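Long-range contacts in TipC2 (Streptococcus intermedius B196, PDB 6DHX), which probably protects its producer as an immunity protein, recognising and neutralising an antibacterial toxin exported by the type VII secretion system: residues A[72-80]-A[90-98]; A[98-107]-A[120-131]. All blocks are in the same frame, centred on the assembly; numbering follows the deposited sequence.

Contact 1. Residues A[72-80]-A[90-98]; sequences GNYTKIAID and ILIYFEKEI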
# COMPACT_ATOMS: atom_id res chain seq x y z
N GLY A 72 -9.34 14.82 2.99
CA GLY A 72 -9.89 15.26 1.72
C GLY A 72 -10.67 14.19 0.96
O GLY A 72 -11.64 13.66 1.48
N ASN A 73 -10.25 13.87 -0.27
CA ASN A 73 -10.99 12.92 -1.08
C ASN A 73 -10.50 11.48 -0.92
O ASN A 73 -10.96 10.60 -1.66
CB ASN A 73 -10.93 13.31 -2.56
CG ASN A 73 -11.78 14.52 -2.89
OD1 ASN A 73 -11.31 15.48 -3.50
ND2 ASN A 73 -13.04 14.48 -2.48
N TYR A 74 -9.59 11.21 0.01
CA TYR A 74 -9.06 9.85 0.14
C TYR A 74 -10.04 8.98 0.91
O TYR A 74 -10.48 9.33 2.01
CB TYR A 74 -7.69 9.86 0.82
CG TYR A 74 -6.65 10.56 -0.02
CD1 TYR A 74 -5.95 9.88 -1.02
CD2 TYR A 74 -6.39 11.92 0.15
CE1 TYR A 74 -5.00 10.54 -1.82
CE2 TYR A 74 -5.45 12.58 -0.63
CZ TYR A 74 -4.75 11.88 -1.61
OH TYR A 74 -3.83 12.54 -2.41
N THR A 75 -10.39 7.84 0.32
CA THR A 75 -11.46 6.99 0.83
C THR A 75 -10.93 5.76 1.55
O THR A 75 -11.69 5.13 2.30
CB THR A 75 -12.38 6.55 -0.33
OG1 THR A 75 -11.61 5.87 -1.32
CG2 THR A 75 -13.03 7.76 -0.97
N LYS A 76 -9.67 5.39 1.31
CA LYS A 76 -9.11 4.17 1.89
C LYS A 76 -7.59 4.24 1.82
O LYS A 76 -7.02 4.65 0.81
CB LYS A 76 -9.60 2.92 1.14
CG LYS A 76 -9.19 1.62 1.78
CD LYS A 76 -9.97 0.45 1.16
CE LYS A 76 -9.69 -0.82 1.93
NZ LYS A 76 -10.46 -2.00 1.36
N ILE A 77 -6.94 3.79 2.89
CA ILE A 77 -5.50 3.59 2.89
C ILE A 77 -5.26 2.30 3.66
O ILE A 77 -5.72 2.17 4.80
CB ILE A 77 -4.72 4.76 3.55
CG1 ILE A 77 -5.13 6.13 2.99
CG2 ILE A 77 -3.18 4.52 3.44
CD1 ILE A 77 -4.68 7.34 3.88
N ALA A 78 -4.56 1.35 3.06
CA ALA A 78 -4.48 0.03 3.67
C ALA A 78 -3.13 -0.61 3.39
O ALA A 78 -2.45 -0.26 2.42
CB ALA A 78 -5.63 -0.86 3.16
N ILE A 79 -2.73 -1.51 4.29
CA ILE A 79 -1.50 -2.29 4.12
C ILE A 79 -1.87 -3.75 4.32
O ILE A 79 -2.36 -4.11 5.38
CB ILE A 79 -0.40 -1.91 5.12
CG1 ILE A 79 -0.19 -0.38 5.16
CG2 ILE A 79 0.90 -2.66 4.74
CD1 ILE A 79 0.75 0.07 6.31
N ASP A 80 -1.65 -4.58 3.31
CA ASP A 80 -1.90 -6.01 3.43
C ASP A 80 -0.57 -6.75 3.46
O ASP A 80 0.34 -6.40 2.71
CB ASP A 80 -2.73 -6.56 2.26
CG ASP A 80 -4.18 -6.17 2.35
OD1 ASP A 80 -4.67 -6.04 3.47
OD2 ASP A 80 -4.84 -5.92 1.31
N ILE A 90 4.47 -7.19 0.82
CA ILE A 90 3.60 -6.21 1.48
C ILE A 90 2.96 -5.40 0.37
O ILE A 90 3.62 -5.08 -0.63
CB ILE A 90 4.36 -5.23 2.38
CG1 ILE A 90 5.34 -5.90 3.27
CG2 ILE A 90 3.44 -4.27 3.07
CD1 ILE A 90 6.66 -5.19 3.00
N LEU A 91 1.69 -5.07 0.55
CA LEU A 91 0.97 -4.25 -0.43
C LEU A 91 0.46 -3.03 0.32
O LEU A 91 -0.32 -3.18 1.27
CB LEU A 91 -0.19 -5.01 -1.04
CG LEU A 91 -1.16 -4.08 -1.79
CD1 LEU A 91 -0.49 -3.58 -3.12
CD2 LEU A 91 -2.42 -4.84 -2.07
N ILE A 92 0.90 -1.83 -0.10
CA ILE A 92 0.38 -0.57 0.42
C ILE A 92 -0.49 0.01 -0.69
O ILE A 92 -0.00 0.20 -1.80
CB ILE A 92 1.52 0.41 0.77
CG1 ILE A 92 2.42 -0.20 1.87
CG2 ILE A 92 0.95 1.82 1.12
CD1 ILE A 92 3.80 0.51 1.93
N TYR A 93 -1.75 0.29 -0.41
CA TYR A 93 -2.56 0.89 -1.46
C TYR A 93 -3.48 1.95 -0.87
O TYR A 93 -3.76 2.00 0.33
CB TYR A 93 -3.37 -0.15 -2.26
CG TYR A 93 -4.49 -0.85 -1.54
CD1 TYR A 93 -4.25 -1.97 -0.75
CD2 TYR A 93 -5.81 -0.40 -1.69
CE1 TYR A 93 -5.32 -2.63 -0.09
CE2 TYR A 93 -6.86 -1.03 -1.06
CZ TYR A 93 -6.62 -2.14 -0.25
OH TYR A 93 -7.69 -2.79 0.37
N PHE A 94 -3.94 2.83 -1.76
CA PHE A 94 -4.87 3.85 -1.32
C PHE A 94 -5.75 4.22 -2.48
O PHE A 94 -5.44 3.93 -3.65
CB PHE A 94 -4.15 5.08 -0.75
CG PHE A 94 -3.24 5.80 -1.75
CD1 PHE A 94 -1.90 5.42 -1.89
CD2 PHE A 94 -3.70 6.89 -2.49
CE1 PHE A 94 -1.04 6.10 -2.77
CE2 PHE A 94 -2.85 7.56 -3.37
CZ PHE A 94 -1.51 7.19 -3.49
N GLU A 95 -6.88 4.83 -2.14
CA GLU A 95 -7.93 5.15 -3.10
C GLU A 95 -8.44 6.55 -2.85
O GLU A 95 -8.51 7.02 -1.70
CB GLU A 95 -9.11 4.14 -3.04
CG GLU A 95 -8.73 2.65 -3.17
CD GLU A 95 -9.94 1.72 -3.32
OE1 GLU A 95 -11.09 2.19 -3.14
OE2 GLU A 95 -9.74 0.51 -3.60
N LYS A 96 -8.78 7.24 -3.94
CA LYS A 96 -9.21 8.63 -3.92
C LYS A 96 -10.32 8.80 -4.93
O LYS A 96 -10.26 8.25 -6.05
CB LYS A 96 -8.05 9.57 -4.27
CG LYS A 96 -8.32 11.05 -4.01
CD LYS A 96 -7.18 11.91 -4.54
CE LYS A 96 -7.52 12.47 -5.91
NZ LYS A 96 -8.76 13.30 -5.90
N GLU A 97 -11.35 9.54 -4.56
CA GLU A 97 -12.38 9.82 -5.55
C GLU A 97 -11.81 10.80 -6.59
O GLU A 97 -11.12 11.76 -6.23
CB GLU A 97 -13.62 10.39 -4.87
CG GLU A 97 -14.82 10.43 -5.80
CD GLU A 97 -15.94 11.35 -5.30
OE1 GLU A 97 -15.67 12.18 -4.40
OE2 GLU A 97 -17.07 11.24 -5.83
N ILE A 98 -12.05 10.53 -7.87
CA ILE A 98 -11.60 11.43 -8.94
C ILE A 98 -12.73 11.99 -9.76
O ILE A 98 -12.53 12.99 -10.48
CB ILE A 98 -10.56 10.75 -9.86
CG1 ILE A 98 -11.20 9.60 -10.65
CG2 ILE A 98 -9.38 10.26 -9.02
CD1 ILE A 98 -10.27 9.06 -11.71
O HOH W 1 -12.46 3.18 -0.80
O HOH W 2 -7.19 -4.90 1.89
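Y74, I77 and I79 line up closely against K96, F94 and I92 on the helix-covered face of two antiparallel strands. At its tightest, CG2 of I79 lies 3.4 Å from CG2 of I90, closer than normal van der Waals contact, the two isoleucines lying alongside each other. The edge of the Y74 ring meets F94, with CE1 3.9 Å from CD2, while the aliphatic part of K96 passes over one face of Y74: CD sits 4.0 Å from the ring centroid in a CH-pi contact. K96 NZ then hydrogen-bonds O of E97. Helix 151-173 covers this end, where H157 ND1 is hydrogen-bonded to the Y74 hydroxyl; F22 of helix 21-32 packs on I90 and I92.

The pairing is a beta hairpin of strands 74-82 and 89-99, and a beta bulge at T75 shifts its register by one residue between Y74 and K76.

The other face, with K76, A78 and D80 beside E95, Y93 and L91, is more polar and partly wet. CG of Y93 stands between the backbone N and the carbonyl carbon (chi1 69°), which lays the ring over the methyl of A78, CB to CE1 3.7 Å. K76, extended, donates from NZ to the Y93 OH at 3.0 Å. A water in the plane of that ring joins OH to D80 OD2, 2.6 Å from each; D80 OD1 is hydrogen-bonded to S62 OG. At the bulge a second water links T75 OG1 with E95 OE1; the E95 carboxylate also forms salt bridges, OE1 to R103 and OE2 to R105.

Contact 2. Residues A[98-107]-A[120-131]; sequences IGPNVRVRIW and SVKIALEKGDSD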
# COMPACT_ATOMS: atom_id res chain seq x y z
N ILE A 98 -12.05 10.53 -7.87
CA ILE A 98 -11.60 11.43 -8.94
C ILE A 98 -12.73 11.99 -9.76
O ILE A 98 -12.53 12.99 -10.48
CB ILE A 98 -10.56 10.75 -9.86
CG1 ILE A 98 -11.20 9.60 -10.65
CG2 ILE A 98 -9.38 10.26 -9.02
CD1 ILE A 98 -10.27 9.06 -11.71
N GLY A 99 -13.92 11.43 -9.67
CA GLY A 99 -15.08 11.97 -10.33
C GLY A 99 -16.29 11.28 -9.76
O GLY A 99 -16.18 10.44 -8.87
N PRO A 100 -17.48 11.60 -10.28
CA PRO A 100 -18.69 10.99 -9.70
C PRO A 100 -18.70 9.50 -9.97
O PRO A 100 -18.60 9.06 -11.12
CB PRO A 100 -19.83 11.72 -10.42
CG PRO A 100 -19.26 12.11 -11.75
CD PRO A 100 -17.76 12.33 -11.53
N ASN A 101 -18.75 8.71 -8.90
CA ASN A 101 -18.77 7.24 -8.95
C ASN A 101 -17.48 6.65 -9.51
O ASN A 101 -17.48 5.53 -10.02
CB ASN A 101 -19.97 6.74 -9.76
CG ASN A 101 -21.28 7.28 -9.22
OD1 ASN A 101 -21.68 6.98 -8.10
ND2 ASN A 101 -21.97 8.09 -10.03
N VAL A 102 -16.36 7.35 -9.42
CA VAL A 102 -15.10 6.82 -9.96
C VAL A 102 -13.98 7.12 -8.97
O VAL A 102 -13.86 8.26 -8.52
CB VAL A 102 -14.75 7.40 -11.34
CG1 VAL A 102 -13.42 6.82 -11.85
CG2 VAL A 102 -15.89 7.13 -12.37
N ARG A 103 -13.19 6.09 -8.62
CA ARG A 103 -12.03 6.26 -7.74
C ARG A 103 -10.79 5.75 -8.44
O ARG A 103 -10.85 4.79 -9.22
CB ARG A 103 -12.19 5.50 -6.38
CG ARG A 103 -13.55 5.80 -5.66
CD ARG A 103 -13.50 5.26 -4.22
NE ARG A 103 -13.14 3.84 -4.12
CZ ARG A 103 -14.01 2.84 -4.30
NH1 ARG A 103 -15.27 3.11 -4.61
NH2 ARG A 103 -13.61 1.57 -4.19
N VAL A 104 -9.67 6.39 -8.17
CA VAL A 104 -8.38 5.85 -8.56
C VAL A 104 -7.81 5.07 -7.39
O VAL A 104 -8.03 5.40 -6.22
CB VAL A 104 -7.44 6.99 -9.01
CG1 VAL A 104 -7.03 7.85 -7.78
CG2 VAL A 104 -6.24 6.45 -9.71
N ARG A 105 -7.13 3.98 -7.70
CA ARG A 105 -6.49 3.16 -6.68
C ARG A 105 -5.02 3.11 -7.04
O ARG A 105 -4.68 2.68 -8.14
CB ARG A 105 -7.05 1.75 -6.67
CG ARG A 105 -8.53 1.65 -6.88
CD ARG A 105 -8.89 0.17 -7.12
NE ARG A 105 -9.07 -0.60 -5.87
CZ ARG A 105 -8.11 -1.16 -5.13
NH1 ARG A 105 -8.44 -1.84 -4.04
NH2 ARG A 105 -6.84 -1.02 -5.45
N ILE A 106 -4.16 3.53 -6.13
CA ILE A 106 -2.73 3.44 -6.40
C ILE A 106 -2.19 2.32 -5.52
O ILE A 106 -2.39 2.32 -4.29
CB ILE A 106 -2.04 4.80 -6.18
CG1 ILE A 106 -2.55 5.77 -7.27
CG2 ILE A 106 -0.55 4.70 -6.34
CD1 ILE A 106 -2.09 7.23 -7.09
N TRP A 107 -1.52 1.38 -6.17
CA TRP A 107 -1.24 0.04 -5.69
C TRP A 107 0.26 -0.15 -5.67
O TRP A 107 0.91 -0.06 -6.72
CB TRP A 107 -1.90 -0.90 -6.71
CG TRP A 107 -1.98 -2.27 -6.46
CD1 TRP A 107 -1.08 -3.23 -6.83
CD2 TRP A 107 -3.08 -2.94 -5.88
NE1 TRP A 107 -1.56 -4.47 -6.50
CE2 TRP A 107 -2.78 -4.32 -5.91
CE3 TRP A 107 -4.29 -2.52 -5.35
CZ2 TRP A 107 -3.65 -5.29 -5.40
CZ3 TRP A 107 -5.15 -3.49 -4.84
CH2 TRP A 107 -4.83 -4.85 -4.87
N SER A 120 1.53 0.76 -9.30
CA SER A 120 0.61 0.63 -10.43
C SER A 120 -0.69 1.38 -10.10
O SER A 120 -0.91 1.83 -8.95
CB SER A 120 0.41 -0.86 -10.77
OG SER A 120 -0.38 -1.48 -9.79
N VAL A 121 -1.54 1.54 -11.11
CA VAL A 121 -2.76 2.35 -11.01
C VAL A 121 -3.95 1.54 -11.51
O VAL A 121 -3.89 0.94 -12.60
CB VAL A 121 -2.69 3.64 -11.85
CG1 VAL A 121 -3.79 4.52 -11.44
CG2 VAL A 121 -1.41 4.33 -11.68
N LYS A 122 -5.04 1.57 -10.76
CA LYS A 122 -6.28 0.91 -11.11
C LYS A 122 -7.43 1.90 -10.93
O LYS A 122 -7.28 2.98 -10.34
CB LYS A 122 -6.51 -0.33 -10.22
CG LYS A 122 -5.41 -1.41 -10.30
CD LYS A 122 -5.73 -2.53 -9.29
CE LYS A 122 -4.58 -3.56 -9.13
NZ LYS A 122 -3.43 -3.22 -9.99
N ILE A 123 -8.60 1.51 -11.43
CA ILE A 123 -9.81 2.31 -11.33
C ILE A 123 -10.88 1.49 -10.64
O ILE A 123 -10.96 0.27 -10.83
CB ILE A 123 -10.28 2.76 -12.74
CG1 ILE A 123 -9.26 3.74 -13.35
CG2 ILE A 123 -11.64 3.35 -12.68
CD1 ILE A 123 -9.24 5.14 -12.66
N ALA A 124 -11.69 2.14 -9.81
CA ALA A 124 -12.91 1.55 -9.28
C ALA A 124 -14.11 2.36 -9.75
O ALA A 124 -14.13 3.59 -9.62
CB ALA A 124 -12.89 1.50 -7.73
N LEU A 125 -15.11 1.67 -10.32
CA LEU A 125 -16.38 2.27 -10.71
C LEU A 125 -17.43 1.90 -9.68
O LEU A 125 -17.63 0.72 -9.39
CB LEU A 125 -16.83 1.78 -12.08
CG LEU A 125 -15.89 2.05 -13.24
CD1 LEU A 125 -16.59 1.65 -14.55
CD2 LEU A 125 -15.50 3.51 -13.24
N GLU A 126 -18.11 2.90 -9.14
CA GLU A 126 -19.12 2.65 -8.12
C GLU A 126 -20.48 2.56 -8.79
O GLU A 126 -20.95 3.55 -9.35
CB GLU A 126 -19.13 3.74 -7.06
CG GLU A 126 -17.80 3.95 -6.40
CD GLU A 126 -17.79 5.25 -5.62
OE1 GLU A 126 -18.81 5.97 -5.67
OE2 GLU A 126 -16.77 5.53 -4.95
N LYS A 127 -21.09 1.39 -8.74
CA LYS A 127 -22.41 1.17 -9.31
C LYS A 127 -23.37 0.85 -8.17
O LYS A 127 -23.84 -0.29 -8.01
CB LYS A 127 -22.37 0.06 -10.37
N GLY A 128 -23.65 1.86 -7.35
CA GLY A 128 -24.50 1.71 -6.18
C GLY A 128 -23.85 0.90 -5.07
O GLY A 128 -22.95 1.38 -4.38
N ASP A 129 -24.32 -0.34 -4.91
CA ASP A 129 -23.79 -1.20 -3.86
C ASP A 129 -22.37 -1.65 -4.17
O ASP A 129 -21.49 -1.63 -3.30
CB ASP A 129 -24.70 -2.41 -3.66
CG ASP A 129 -25.07 -2.63 -2.20
OD1 ASP A 129 -24.55 -1.90 -1.33
OD2 ASP A 129 -25.87 -3.55 -1.92
N SER A 130 -22.11 -2.06 -5.41
CA SER A 130 -20.86 -2.70 -5.76
C SER A 130 -19.85 -1.71 -6.34
O SER A 130 -20.20 -0.60 -6.77
CB SER A 130 -21.10 -3.84 -6.76
N ASP A 131 -18.59 -2.12 -6.30
CA ASP A 131 -17.53 -1.55 -7.11
C ASP A 131 -17.18 -2.55 -8.21
O ASP A 131 -17.10 -3.75 -7.96
CB ASP A 131 -16.27 -1.25 -6.29
CG ASP A 131 -16.46 -0.12 -5.28
OD1 ASP A 131 -17.17 0.87 -5.56
OD2 ASP A 131 -15.86 -0.20 -4.19
O HOH W 3 1.76 -2.70 -8.30
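R103, R105 and W107 pair through their backbones with A124, K122 and S120, two hydrogen bonds to each antiparallel pair, and the short strand axes run at 153° with a closest approach of 4.6 Å. A further bond, E126 N to N101 O at 2.8 Å, extends the pairing beyond V102.

R103 does most of the polar work. Bent at chi3 (-54°), it brings one guanidinium face over the A124 methyl, CB 3.6 Å from NH2, while acidic groups meet its edge. NH1 reaches E126 OE2 at 2.9 Å on the anti side of that carboxylate, and D131 is gripped end-on, NH2 to OD2 at 2.9 Å and NH1 to OD1 at 3.1 Å, both oxygens approached from above the carboxylate plane. E95 completes this salt-bridge network from the neighbouring strand, so the buried cation is held by three carboxylates.

Strands 102-111 and 116-127 form a beta hairpin. The chain enters it through a classic bulge, I98 and G99 both facing V102, and a type II turn from G99 to V102.

Near the S120 end, K122 lies over W107: CE sits above the ring, and NZ, 3.9 Å from the centroid of the five-membered ring, makes a cation-pi contact. On the other face of the sheet V104 CG2 touches V121 CG1 at 3.6 Å, and V102 lies alongside L125. Helix 137-146 packs on this side, L144 on V104, V140 on V121 and Y143 on I123 and L125.

Overall arrangement
Contacts 1 and 2 are antiparallel pairings in one sheet, separated by the pairing of strands 89-99 and 102-111, and follow each other along the chain. They share I98, though contact 2 takes in only the end of strand 89-99. Contact 1 is largely buried and lies about 7 Å from the chain centre; contact 2, about 16 Å out (centres), is only partly buried and nearer the surface. Both set apolar side chains under helices: 21-32 and 151-173 for contact 1, 137-146 for contact 2. On the other face, contact 1 relies on a tyrosine, a lysine and bridging waters, contact 2 on arginine-carboxylate pairs and a lysine over tryptophan. E95 joins the two with salt bridges, and the Y93 and W107 rings also meet.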